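Local coordinates for CMP/dCMP-type deaminase domain-containing protein (Aspergillus oryzae RIB40, PDB 7DRY) that probably deaminates a pyrimidine intermediate of riboflavin biosynthesis, as a zinc-dependent enzyme of the cytidine deaminase fold, at residues F26-E37 / E88-M99; I127-K135 / I155-E164. All coordinates share one frame; numbering follows the deposited sequence. Where two conformers were deposited one is given.

Interaction 1. Residues F26-E37 / E88-M99; sequences FRVGAILVSRKE and EPDRKLVMYVTM
The guanidinium of Arg35 meets Tyr96 at its edge. NH1 and NH2 both donate end-on to the phenol OH, which lies in the guanidinium plane at 2.9 Å from Arg35 NH2. The two residues sit on strands 29-36 and 91-97, antiparallel neighbours in the central sheet of the cytidine deaminase fold. The ring plane is turned 71° from the guanidinium, and NH2 sits at the ring's edge. Tyr8 and Tyr131 stack with the Tyr96 ring. A bend at chi3 (-66°) brings the Arg35 end back to Tyr96. Asp45 forms a salt bridge with Arg35, and His5 bonds the same phenol oxygen. The guanidinium of Arg91 has Lys36 N over one face, 4.1 Å above the plane, and Ser34 at its edge.

Ile31 with Tyr96, Val33 with Val94 and Arg35 with Lys92 are hydrogen-bonded pairs. Val33 CG2 reaches the edge of the Tyr96 ring. On the opposite face Leu32 CD1 packs on Met95 CB at 4.0 Å.

Just before strand 29-36, Val28 CG1 presses tightly on Val97 CG2, at 3.4 Å. A water joins Arg27 O to Thr98 OG1. At the other end Glu37 N donates to Asp90 O. Arg91 grips Ser34 side-on. Its NH2 approaches Ser34 O from above the carbonyl plane and also bonds Asp44 O, while NE donates nearly straight to Ser34 OG at 2.6 Å.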
loop_
_atom_site.group_PDB
_atom_site.type_symbol
_atom_site.label_atom_id
_atom_site.label_comp_id
_atom_site.label_asym_id
_atom_site.label_seq_id
_atom_site.Cartn_x
_atom_site.Cartn_y
_atom_site.Cartn_z
ATOM N N PHE A 26 4.007 -11.484 3.353
ATOM C CA PHE A 26 3.549 -10.483 4.307
ATOM C C PHE A 26 2.160 -10.070 3.857
ATOM O O PHE A 26 2.002 -9.457 2.797
ATOM C CB PHE A 26 4.511 -9.295 4.344
ATOM C CG PHE A 26 5.779 -9.581 5.100
ATOM C CD1 PHE A 26 6.796 -10.327 4.523
ATOM C CD2 PHE A 26 5.943 -9.121 6.394
ATOM C CE1 PHE A 26 7.965 -10.608 5.230
ATOM C CE2 PHE A 26 7.106 -9.393 7.108
ATOM C CZ PHE A 26 8.116 -10.133 6.525
ATOM N N ARG A 27 1.162 -10.431 4.655
ATOM C CA ARG A 27 -0.239 -10.258 4.292
ATOM C C ARG A 27 -0.652 -8.820 4.559
ATOM O O ARG A 27 -0.760 -8.405 5.718
ATOM C CB ARG A 27 -1.094 -11.238 5.082
ATOM C CG ARG A 27 -0.743 -12.672 4.758
ATOM C CD ARG A 27 -1.288 -13.601 5.803
ATOM N NE ARG A 27 -2.713 -13.861 5.636
ATOM C CZ ARG A 27 -3.616 -13.756 6.612
ATOM N NH1 ARG A 27 -3.256 -13.354 7.827
ATOM N NH2 ARG A 27 -4.874 -14.072 6.372
ATOM N N VAL A 28 -0.876 -8.071 3.480
ATOM C CA VAL A 28 -1.078 -6.631 3.515
ATOM C C VAL A 28 -2.293 -6.313 2.652
ATOM O O VAL A 28 -2.622 -7.051 1.719
ATOM C CB VAL A 28 0.208 -5.917 3.014
ATOM C CG1 VAL A 28 0.024 -4.410 2.880
ATOM C CG2 VAL A 28 1.372 -6.200 3.946
ATOM N N GLY A 29 -2.981 -5.224 2.991
ATOM C CA GLY A 29 -4.096 -4.740 2.195
ATOM C C GLY A 29 -3.900 -3.274 1.859
ATOM O O GLY A 29 -3.280 -2.522 2.614
ATOM N N ALA A 30 -4.443 -2.875 0.709
ATOM C CA ALA A 30 -4.278 -1.516 0.215
ATOM C C ALA A 30 -5.577 -1.026 -0.404
ATOM O O ALA A 30 -6.278 -1.788 -1.081
ATOM C CB ALA A 30 -3.182 -1.447 -0.855
ATOM N N ILE A 31 -5.877 0.259 -0.191
ATOM C CA ILE A 31 -7.069 0.901 -0.745
ATOM C C ILE A 31 -6.644 2.236 -1.331
ATOM O O ILE A 31 -6.007 3.041 -0.646
ATOM C CB ILE A 31 -8.155 1.116 0.324
ATOM C CG1 ILE A 31 -8.675 -0.234 0.832
ATOM C CG2 ILE A 31 -9.323 1.927 -0.256
ATOM C CD1 ILE A 31 -9.584 -0.136 2.062
ATOM N N LEU A 32 -6.988 2.463 -2.591
ATOM C CA LEU A 32 -6.670 3.706 -3.284
ATOM C C LEU A 32 -7.928 4.565 -3.337
ATOM O O LEU A 32 -8.991 4.086 -3.751
ATOM C CB LEU A 32 -6.172 3.393 -4.693
ATOM C CG LEU A 32 -5.741 4.597 -5.537
ATOM C CD1 LEU A 32 -4.562 5.316 -4.880
ATOM C CD2 LEU A 32 -5.386 4.123 -6.935
ATOM N N VAL A 33 -7.816 5.820 -2.883
ATOM C CA VAL A 33 -8.955 6.712 -2.682
ATOM C C VAL A 33 -8.732 7.995 -3.476
ATOM O O VAL A 33 -7.605 8.501 -3.546
ATOM C CB VAL A 33 -9.084 7.044 -1.179
ATOM C CG1 VAL A 33 -10.224 8.024 -0.915
ATOM C CG2 VAL A 33 -9.271 5.757 -0.362
ATOM N N SER A 34 -9.807 8.533 -4.056
ATOM C CA SER A 34 -9.817 9.886 -4.619
ATOM C C SER A 34 -10.487 10.818 -3.616
ATOM O O SER A 34 -11.641 10.597 -3.227
ATOM C CB SER A 34 -10.558 9.946 -5.955
ATOM O OG SER A 34 -10.776 11.297 -6.352
ATOM N N ARG A 35 -9.767 11.856 -3.208
ATOM C CA ARG A 35 -10.173 12.730 -2.116
ATOM C C ARG A 35 -10.080 14.181 -2.570
ATOM O O ARG A 35 -9.126 14.570 -3.251
ATOM C CB ARG A 35 -9.234 12.498 -0.918
ATOM C CG ARG A 35 -9.399 13.468 0.233
ATOM C CD ARG A 35 -8.688 12.927 1.468
ATOM N NE ARG A 35 -9.337 11.715 1.956
ATOM C CZ ARG A 35 -8.730 10.784 2.689
ATOM N NH1 ARG A 35 -7.453 10.925 3.032
ATOM N NH2 ARG A 35 -9.406 9.711 3.077
ATOM N N LYS A 36 -11.054 14.995 -2.170
ATOM C CA LYS A 36 -10.973 16.418 -2.467
ATOM C C LYS A 36 -9.759 17.026 -1.776
ATOM O O LYS A 36 -9.453 16.705 -0.626
ATOM C CB LYS A 36 -12.241 17.139 -1.991
ATOM C CG LYS A 36 -13.473 16.856 -2.834
ATOM C CD LYS A 36 -13.313 17.380 -4.253
ATOM C CE LYS A 36 -13.208 18.892 -4.293
ATOM N NZ LYS A 36 -14.522 19.579 -4.473
ATOM N N GLU A 37 -9.042 17.891 -2.486
ATOM C CA GLU A 37 -7.941 18.595 -1.849
ATOM C C GLU A 37 -8.482 19.686 -0.939
ATOM O O GLU A 37 -9.556 20.240 -1.171
ATOM C CB GLU A 37 -6.996 19.184 -2.896
ATOM C CG GLU A 37 -6.011 18.143 -3.414
ATOM C CD GLU A 37 -5.566 18.393 -4.832
ATOM O OE1 GLU A 37 -4.494 17.872 -5.222
ATOM O OE2 GLU A 37 -6.280 19.103 -5.560
ATOM N N GLU A 88 -7.700 14.568 -11.731
ATOM C CA GLU A 88 -8.483 15.791 -11.706
ATOM C C GLU A 88 -7.817 16.775 -10.752
ATOM O O GLU A 88 -7.461 16.393 -9.629
ATOM C CB GLU A 88 -9.910 15.491 -11.229
ATOM C CG GLU A 88 -10.493 14.207 -11.806
ATOM C CD GLU A 88 -11.585 13.616 -10.935
ATOM O OE1 GLU A 88 -11.418 12.467 -10.461
ATOM O OE2 GLU A 88 -12.606 14.305 -10.718
ATOM N N PRO A 89 -7.629 18.036 -11.148
ATOM C CA PRO A 89 -6.749 18.920 -10.363
ATOM C C PRO A 89 -7.205 19.204 -8.940
ATOM O O PRO A 89 -6.347 19.498 -8.100
ATOM C CB PRO A 89 -6.686 20.195 -11.208
ATOM C CG PRO A 89 -7.043 19.759 -12.593
ATOM C CD PRO A 89 -8.036 18.650 -12.421
ATOM N N ASP A 90 -8.507 19.142 -8.642
ATOM C CA ASP A 90 -9.025 19.479 -7.317
ATOM C C ASP A 90 -9.122 18.278 -6.386
ATOM O O ASP A 90 -9.390 18.451 -5.192
ATOM C CB ASP A 90 -10.408 20.132 -7.436
ATOM C CG ASP A 90 -10.337 21.566 -7.918
ATOM O OD1 ASP A 90 -9.213 22.073 -8.130
ATOM O OD2 ASP A 90 -11.408 22.185 -8.081
ATOM N N ARG A 91 -8.919 17.080 -6.910
ATOM C CA ARG A 91 -8.885 15.841 -6.153
ATOM C C ARG A 91 -7.495 15.234 -6.237
ATOM O O ARG A 91 -6.776 15.427 -7.223
ATOM C CB ARG A 91 -9.893 14.805 -6.680
ATOM C CG ARG A 91 -11.325 15.293 -6.632
ATOM C CD ARG A 91 -12.290 14.232 -7.123
ATOM N NE ARG A 91 -12.499 13.270 -6.057
ATOM C CZ ARG A 91 -13.487 13.346 -5.176
ATOM N NH1 ARG A 91 -14.376 14.326 -5.245
ATOM N NH2 ARG A 91 -13.580 12.444 -4.224
ATOM N N LYS A 92 -7.125 14.501 -5.195
ATOM C CA LYS A 92 -5.848 13.813 -5.148
ATOM C C LYS A 92 -6.078 12.338 -4.872
ATOM O O LYS A 92 -7.064 11.950 -4.240
ATOM C CB LYS A 92 -4.925 14.398 -4.067
ATOM C CG LYS A 92 -5.422 14.245 -2.635
ATOM C CD LYS A 92 -4.357 14.782 -1.668
ATOM C CE LYS A 92 -4.862 14.883 -0.239
ATOM N NZ LYS A 92 -3.839 15.566 0.623
ATOM N N LEU A 93 -5.150 11.520 -5.353
ATOM C CA LEU A 93 -5.175 10.090 -5.087
ATOM C C LEU A 93 -4.327 9.818 -3.854
ATOM O O LEU A 93 -3.190 10.300 -3.749
ATOM C CB LEU A 93 -4.606 9.318 -6.272
ATOM C CG LEU A 93 -5.482 9.280 -7.520
ATOM C CD1 LEU A 93 -4.704 8.635 -8.660
ATOM C CD2 LEU A 93 -6.763 8.494 -7.240
ATOM N N VAL A 94 -4.895 9.072 -2.920
ATOM C CA VAL A 94 -4.235 8.700 -1.678
ATOM C C VAL A 94 -4.342 7.190 -1.557
ATOM O O VAL A 94 -5.412 6.623 -1.801
ATOM C CB VAL A 94 -4.936 9.379 -0.487
ATOM C CG1 VAL A 94 -4.419 8.843 0.822
ATOM C CG2 VAL A 94 -4.785 10.897 -0.581
ATOM N N MET A 95 -3.246 6.534 -1.191
ATOM C CA MET A 95 -3.261 5.099 -0.948
ATOM C C MET A 95 -3.069 4.807 0.532
ATOM O O MET A 95 -2.118 5.299 1.152
ATOM C CB MET A 95 -2.204 4.371 -1.778
ATOM C CG MET A 95 -2.326 2.854 -1.641
ATOM S SD MET A 95 -1.085 1.921 -2.555
ATOM C CE MET A 95 -1.813 1.950 -4.198
ATOM N N TYR A 96 -3.993 4.033 1.094
ATOM C CA TYR A 96 -3.836 3.453 2.419
ATOM C C TYR A 96 -3.295 2.039 2.267
ATOM O O TYR A 96 -3.689 1.301 1.359
ATOM C CB TYR A 96 -5.188 3.388 3.130
ATOM C CG TYR A 96 -5.741 4.735 3.511
ATOM C CD1 TYR A 96 -6.544 5.466 2.624
ATOM C CD2 TYR A 96 -5.477 5.286 4.762
ATOM C CE1 TYR A 96 -7.049 6.713 2.980
ATOM C CE2 TYR A 96 -5.972 6.532 5.122
ATOM C CZ TYR A 96 -6.766 7.236 4.236
ATOM O OH TYR A 96 -7.261 8.458 4.594
ATOM N N VAL A 97 -2.369 1.666 3.141
ATOM C CA VAL A 97 -1.786 0.330 3.098
ATOM C C VAL A 97 -1.346 -0.017 4.512
ATOM O O VAL A 97 -0.894 0.860 5.246
ATOM C CB VAL A 97 -0.643 0.281 2.058
ATOM C CG1 VAL A 97 0.404 1.330 2.345
ATOM C CG2 VAL A 97 -0.021 -1.090 1.970
ATOM N N THR A 98 -1.523 -1.280 4.921
ATOM C CA THR A 98 -1.276 -1.570 6.334
ATOM C C THR A 98 0.192 -1.363 6.692
ATOM O O THR A 98 0.498 -0.827 7.760
ATOM C CB THR A 98 -1.769 -2.961 6.750
ATOM O OG1 THR A 98 -1.131 -3.970 5.961
ATOM C CG2 THR A 98 -3.285 -3.068 6.619
ATOM N N MET A 99 1.113 -1.763 5.815
ATOM C CA MET A 99 2.541 -1.637 6.078
ATOM C C MET A 99 3.186 -0.663 5.099
ATOM O O MET A 99 2.668 -0.417 4.008
ATOM C CB MET A 99 3.223 -3.009 5.985
ATOM C CG MET A 99 2.654 -4.046 6.960
ATOM S SD MET A 99 3.583 -5.578 7.010
ATOM C CE MET A 99 5.055 -5.075 7.916
HETATM O O HOH W 1 -1.121 -6.309 7.456
HETATM O O HOH W 2 -9.494 11.666 -8.578
HETATM O O HOH W 3 -13.781 21.269 -7.187
#

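Interaction 2. Residues I127-K135 / I155-E164; sequences IQKIYFGVK and IDWQVVNGLE
Lys129 and Gln158 make the direct polar side-chain bond of this contact. Lys129 NZ donates to Gln158 OE1 at 3.0 Å, tilted from the amide plane. The lysine reaches it with a fully extended chain, its CG opposite the backbone N (chi1 -174°). A water also links NZ to Asp156 OD2, whose charge lies 5.1 Å from Lys129 NZ without touching it. The Gln158 side chain runs beside Tyr131, pointing the same way. Its amide is turned 66° from the ring, with NE2 at the ring edge.

The backbone bonds are those of a parallel pair. Ile130 N donates to Asp156 O, and Ile130 O accepts from Gln158 N; Phe132 N and O repeat this with Gln158 O and Val160 N. Strands 127-132 and 156-159 belong to a beta-alpha-beta unit whose crossover runs through helix 145-152. Strand 156-159 is the outermost on this side of the sheet within the chain.

Apolar contacts centre on Phe132. Its CE1 meets Val159 CG2 at 3.5 Å, and its CZ meets Trp157 CE3 at 3.8 Å. The Phe132 ring and the six-membered ring of Trp157 are inclined by 26° but slid apart, with centroids 5.9 Å apart, so they barely overlap. Gln158 O lies over one face of Phe132, offset toward the rim. Lys135 crosses Trp157 at about a right angle, its CE and NZ next to Trp157 CH2. Trp157 NE1 bonds to Thr151.

Beyond the strands, one water donates to Gly133 O and Val160 O and accepts from Leu163 N. Val134 CG2 rests on Glu164 CA at 3.6 Å.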
loop_
_atom_site.group_PDB
_atom_site.type_symbol
_atom_site.label_atom_id
_atom_site.label_comp_id
_atom_site.label_asym_id
_atom_site.label_seq_id
_atom_site.Cartn_x
_atom_site.Cartn_y
_atom_site.Cartn_z
ATOM N N ILE A 127 -0.307 9.181 -7.623
ATOM C CA ILE A 127 -0.615 9.069 -6.201
ATOM C C ILE A 127 0.146 10.144 -5.442
ATOM O O ILE A 127 1.368 10.268 -5.581
ATOM C CB ILE A 127 -0.266 7.663 -5.693
ATOM C CG1 ILE A 127 -1.131 6.636 -6.420
ATOM C CG2 ILE A 127 -0.468 7.563 -4.185
ATOM C CD1 ILE A 127 -0.695 5.197 -6.211
ATOM N N GLN A 128 -0.576 10.940 -4.646
ATOM C CA GLN A 128 0.020 12.076 -3.954
ATOM C C GLN A 128 0.392 11.802 -2.503
ATOM O O GLN A 128 1.253 12.512 -1.967
ATOM C CB GLN A 128 -0.906 13.302 -4.022
ATOM C CG GLN A 128 -0.818 14.015 -5.367
ATOM C CD GLN A 128 -1.802 15.160 -5.513
ATOM O OE1 GLN A 128 -2.660 15.130 -6.392
ATOM N NE2 GLN A 128 -1.675 16.182 -4.661
ATOM N N LYS A 129 -0.213 10.805 -1.860
ATOM C CA LYS A 129 0.051 10.576 -0.446
ATOM C C LYS A 129 -0.205 9.113 -0.115
ATOM O O LYS A 129 -1.126 8.500 -0.666
ATOM C CB LYS A 129 -0.822 11.487 0.431
ATOM C CG LYS A 129 -0.502 11.401 1.913
ATOM C CD LYS A 129 -1.121 12.549 2.707
ATOM C CE LYS A 129 -0.560 12.562 4.115
ATOM N NZ LYS A 129 -0.990 13.774 4.864
ATOM N N ILE A 130 0.623 8.571 0.785
ATOM C CA ILE A 130 0.486 7.219 1.331
ATOM C C ILE A 130 0.259 7.330 2.834
ATOM O O ILE A 130 0.994 8.041 3.527
ATOM C CB ILE A 130 1.751 6.373 1.076
ATOM C CG1 ILE A 130 2.236 6.500 -0.372
ATOM C CG2 ILE A 130 1.498 4.919 1.449
ATOM C CD1 ILE A 130 1.275 5.943 -1.397
ATOM N N TYR A 131 -0.743 6.617 3.339
ATOM C CA TYR A 131 -0.933 6.429 4.772
ATOM C C TYR A 131 -0.695 4.961 5.085
ATOM O O TYR A 131 -1.184 4.093 4.364
ATOM C CB TYR A 131 -2.373 6.741 5.172
ATOM C CG TYR A 131 -2.755 8.201 5.128
ATOM C CD1 TYR A 131 -3.288 8.759 3.980
ATOM C CD2 TYR A 131 -2.599 9.016 6.240
ATOM C CE1 TYR A 131 -3.651 10.102 3.932
ATOM C CE2 TYR A 131 -2.973 10.365 6.203
ATOM C CZ TYR A 131 -3.489 10.890 5.040
ATOM O OH TYR A 131 -3.853 12.221 4.970
ATOM N N PHE A 132 0.049 4.676 6.158
ATOM C CA PHE A 132 0.272 3.291 6.565
ATOM C C PHE A 132 0.308 3.193 8.086
ATOM O O PHE A 132 0.419 4.205 8.784
ATOM C CB PHE A 132 1.516 2.685 5.896
ATOM C CG PHE A 132 2.761 3.502 6.067
ATOM C CD1 PHE A 132 3.570 3.306 7.167
ATOM C CD2 PHE A 132 3.136 4.447 5.123
ATOM C CE1 PHE A 132 4.730 4.041 7.338
ATOM C CE2 PHE A 132 4.296 5.184 5.288
ATOM C CZ PHE A 132 5.090 4.980 6.396
ATOM N N GLY A 133 0.226 1.959 8.595
ATOM C CA GLY A 133 0.045 1.731 10.019
ATOM C C GLY A 133 1.259 1.248 10.786
ATOM O O GLY A 133 1.284 1.309 12.024
ATOM N N VAL A 134 2.281 0.775 10.071
ATOM C CA VAL A 134 3.526 0.308 10.677
ATOM C C VAL A 134 4.678 0.743 9.782
ATOM O O VAL A 134 4.643 0.517 8.568
ATOM C CB VAL A 134 3.552 -1.225 10.860
ATOM C CG1 VAL A 134 4.916 -1.683 11.368
ATOM C CG2 VAL A 134 2.458 -1.683 11.810
ATOM N N LYS A 135 5.704 1.353 10.378
ATOM C CA LYS A 135 6.865 1.826 9.626
ATOM C C LYS A 135 7.876 0.696 9.416
ATOM O O LYS A 135 9.051 0.785 9.758
ATOM C CB LYS A 135 7.486 3.048 10.292
ATOM C CG LYS A 135 8.202 3.955 9.295
ATOM C CD LYS A 135 8.808 5.186 9.951
ATOM C CE LYS A 135 9.546 6.025 8.920
ATOM N NZ LYS A 135 10.262 7.182 9.528
ATOM N N ILE A 155 6.281 12.556 -2.896
ATOM C CA ILE A 155 5.060 11.885 -2.470
ATOM C C ILE A 155 4.994 11.974 -0.953
ATOM O O ILE A 155 5.912 11.517 -0.261
ATOM C CB ILE A 155 5.047 10.412 -2.910
ATOM C CG1 ILE A 155 5.430 10.268 -4.383
ATOM C CG2 ILE A 155 3.695 9.763 -2.579
ATOM C CD1 ILE A 155 4.449 10.879 -5.328
ATOM N N ASP A 156 3.904 12.530 -0.435
ATOM C CA ASP A 156 3.738 12.632 1.008
ATOM C C ASP A 156 3.473 11.258 1.602
ATOM O O ASP A 156 2.940 10.363 0.944
ATOM C CB ASP A 156 2.544 13.525 1.350
ATOM C CG ASP A 156 2.770 14.986 1.010
ATOM O OD1 ASP A 156 3.917 15.381 0.722
ATOM O OD2 ASP A 156 1.779 15.742 1.037
ATOM N N TRP A 157 3.826 11.099 2.874
ATOM C CA TRP A 157 3.425 9.900 3.593
ATOM C C TRP A 157 3.198 10.238 5.058
ATOM O O TRP A 157 3.718 11.226 5.581
ATOM C CB TRP A 157 4.427 8.747 3.421
ATOM C CG TRP A 157 5.823 9.109 3.782
ATOM C CD1 TRP A 157 6.789 9.577 2.942
ATOM C CD2 TRP A 157 6.419 9.036 5.083
ATOM N NE1 TRP A 157 7.953 9.797 3.636
ATOM C CE2 TRP A 157 7.755 9.475 4.953
ATOM C CE3 TRP A 157 5.959 8.636 6.342
ATOM C CZ2 TRP A 157 8.634 9.531 6.035
ATOM C CZ3 TRP A 157 6.833 8.697 7.420
ATOM C CH2 TRP A 157 8.156 9.142 7.258
ATOM N N GLN A 158 2.410 9.386 5.718
ATOM C CA GLN A 158 2.026 9.622 7.101
ATOM C C GLN A 158 1.789 8.280 7.776
ATOM O O GLN A 158 1.075 7.429 7.237
ATOM C CB GLN A 158 0.737 10.444 7.149
ATOM C CG GLN A 158 0.266 10.795 8.539
ATOM C CD GLN A 158 -0.756 11.910 8.517
ATOM O OE1 GLN A 158 -0.648 12.852 7.728
ATOM N NE2 GLN A 158 -1.763 11.804 9.371
ATOM N N VAL A 159 2.392 8.094 8.947
ATOM C CA VAL A 159 2.114 6.921 9.764
ATOM C C VAL A 159 0.883 7.199 10.614
ATOM O O VAL A 159 0.770 8.263 11.238
ATOM C CB VAL A 159 3.321 6.570 10.645
ATOM C CG1 VAL A 159 3.071 5.255 11.360
ATOM C CG2 VAL A 159 4.584 6.487 9.808
ATOM N N VAL A 160 -0.037 6.241 10.644
ATOM C CA VAL A 160 -1.246 6.315 11.455
ATOM C C VAL A 160 -1.083 5.297 12.571
ATOM O O VAL A 160 -1.061 4.085 12.317
ATOM C CB VAL A 160 -2.494 6.013 10.622
ATOM C CG1 VAL A 160 -3.752 6.111 11.485
ATOM C CG2 VAL A 160 -2.571 6.947 9.416
ATOM N N ASN A 161 -0.960 5.784 13.804
ATOM C CA ASN A 161 -0.661 4.926 14.937
ATOM C C ASN A 161 -1.930 4.266 15.466
ATOM O O ASN A 161 -3.052 4.696 15.182
ATOM C CB ASN A 161 -0.025 5.744 16.065
ATOM C CG ASN A 161 1.291 6.388 15.656
ATOM O OD1 ASN A 161 2.109 5.777 14.971
ATOM N ND2 ASN A 161 1.497 7.631 16.078
ATOM N N GLY A 162 -1.734 3.196 16.238
ATOM C CA GLY A 162 -2.805 2.568 16.991
ATOM C C GLY A 162 -3.198 1.177 16.540
ATOM O O GLY A 162 -3.944 0.504 17.264
ATOM N N LEU A 163 -2.734 0.718 15.376
ATOM C CA LEU A 163 -3.083 -0.605 14.869
ATOM C C LEU A 163 -1.861 -1.491 14.650
ATOM O O LEU A 163 -1.963 -2.511 13.962
ATOM C CB LEU A 163 -3.899 -0.500 13.577
ATOM C CG LEU A 163 -5.245 0.209 13.698
ATOM C CD1 LEU A 163 -5.700 0.746 12.344
ATOM C CD2 LEU A 163 -6.271 -0.746 14.293
ATOM N N GLU A 164 -0.719 -1.149 15.256
ATOM C CA GLU A 164 0.538 -1.780 14.867
ATOM C C GLU A 164 0.523 -3.282 15.133
ATOM O O GLU A 164 0.901 -4.082 14.265
ATOM C CB GLU A 164 1.714 -1.129 15.600
ATOM C CG GLU A 164 1.919 0.351 15.313
ATOM C CD GLU A 164 1.063 1.246 16.183
ATOM O OE1 GLU A 164 0.293 0.726 17.018
ATOM O OE2 GLU A 164 1.181 2.480 16.052
HETATM O O HOH W 4 0.262 15.926 3.500
HETATM O O HOH W 5 2.320 13.976 5.462
HETATM O O HOH W 6 -1.092 1.670 13.261
#

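In the fold
Interactions 1 and 2 lie in the same sheet, their centres about 10 Å apart. Strands 91-97 and 127-132 are neighbours and join them: Leu93 O probably bonds Gln128 N, and Met95 O probably bonds Tyr131 N. Interaction 1 is buried and antiparallel; interaction 2 is parallel and only partly buried, at an outer strand. Tyr96 of interaction 1 stacks with Tyr131 of interaction 2. Ile130 also packs on Met95 and Val97. The polar chemistry differs. In 26-37 with 88-99, two arginines donate directly to buried hydroxyls. In 127-135 with 155-164, a lysine bonds a partly exposed amide and reaches an exposed aspartate through water.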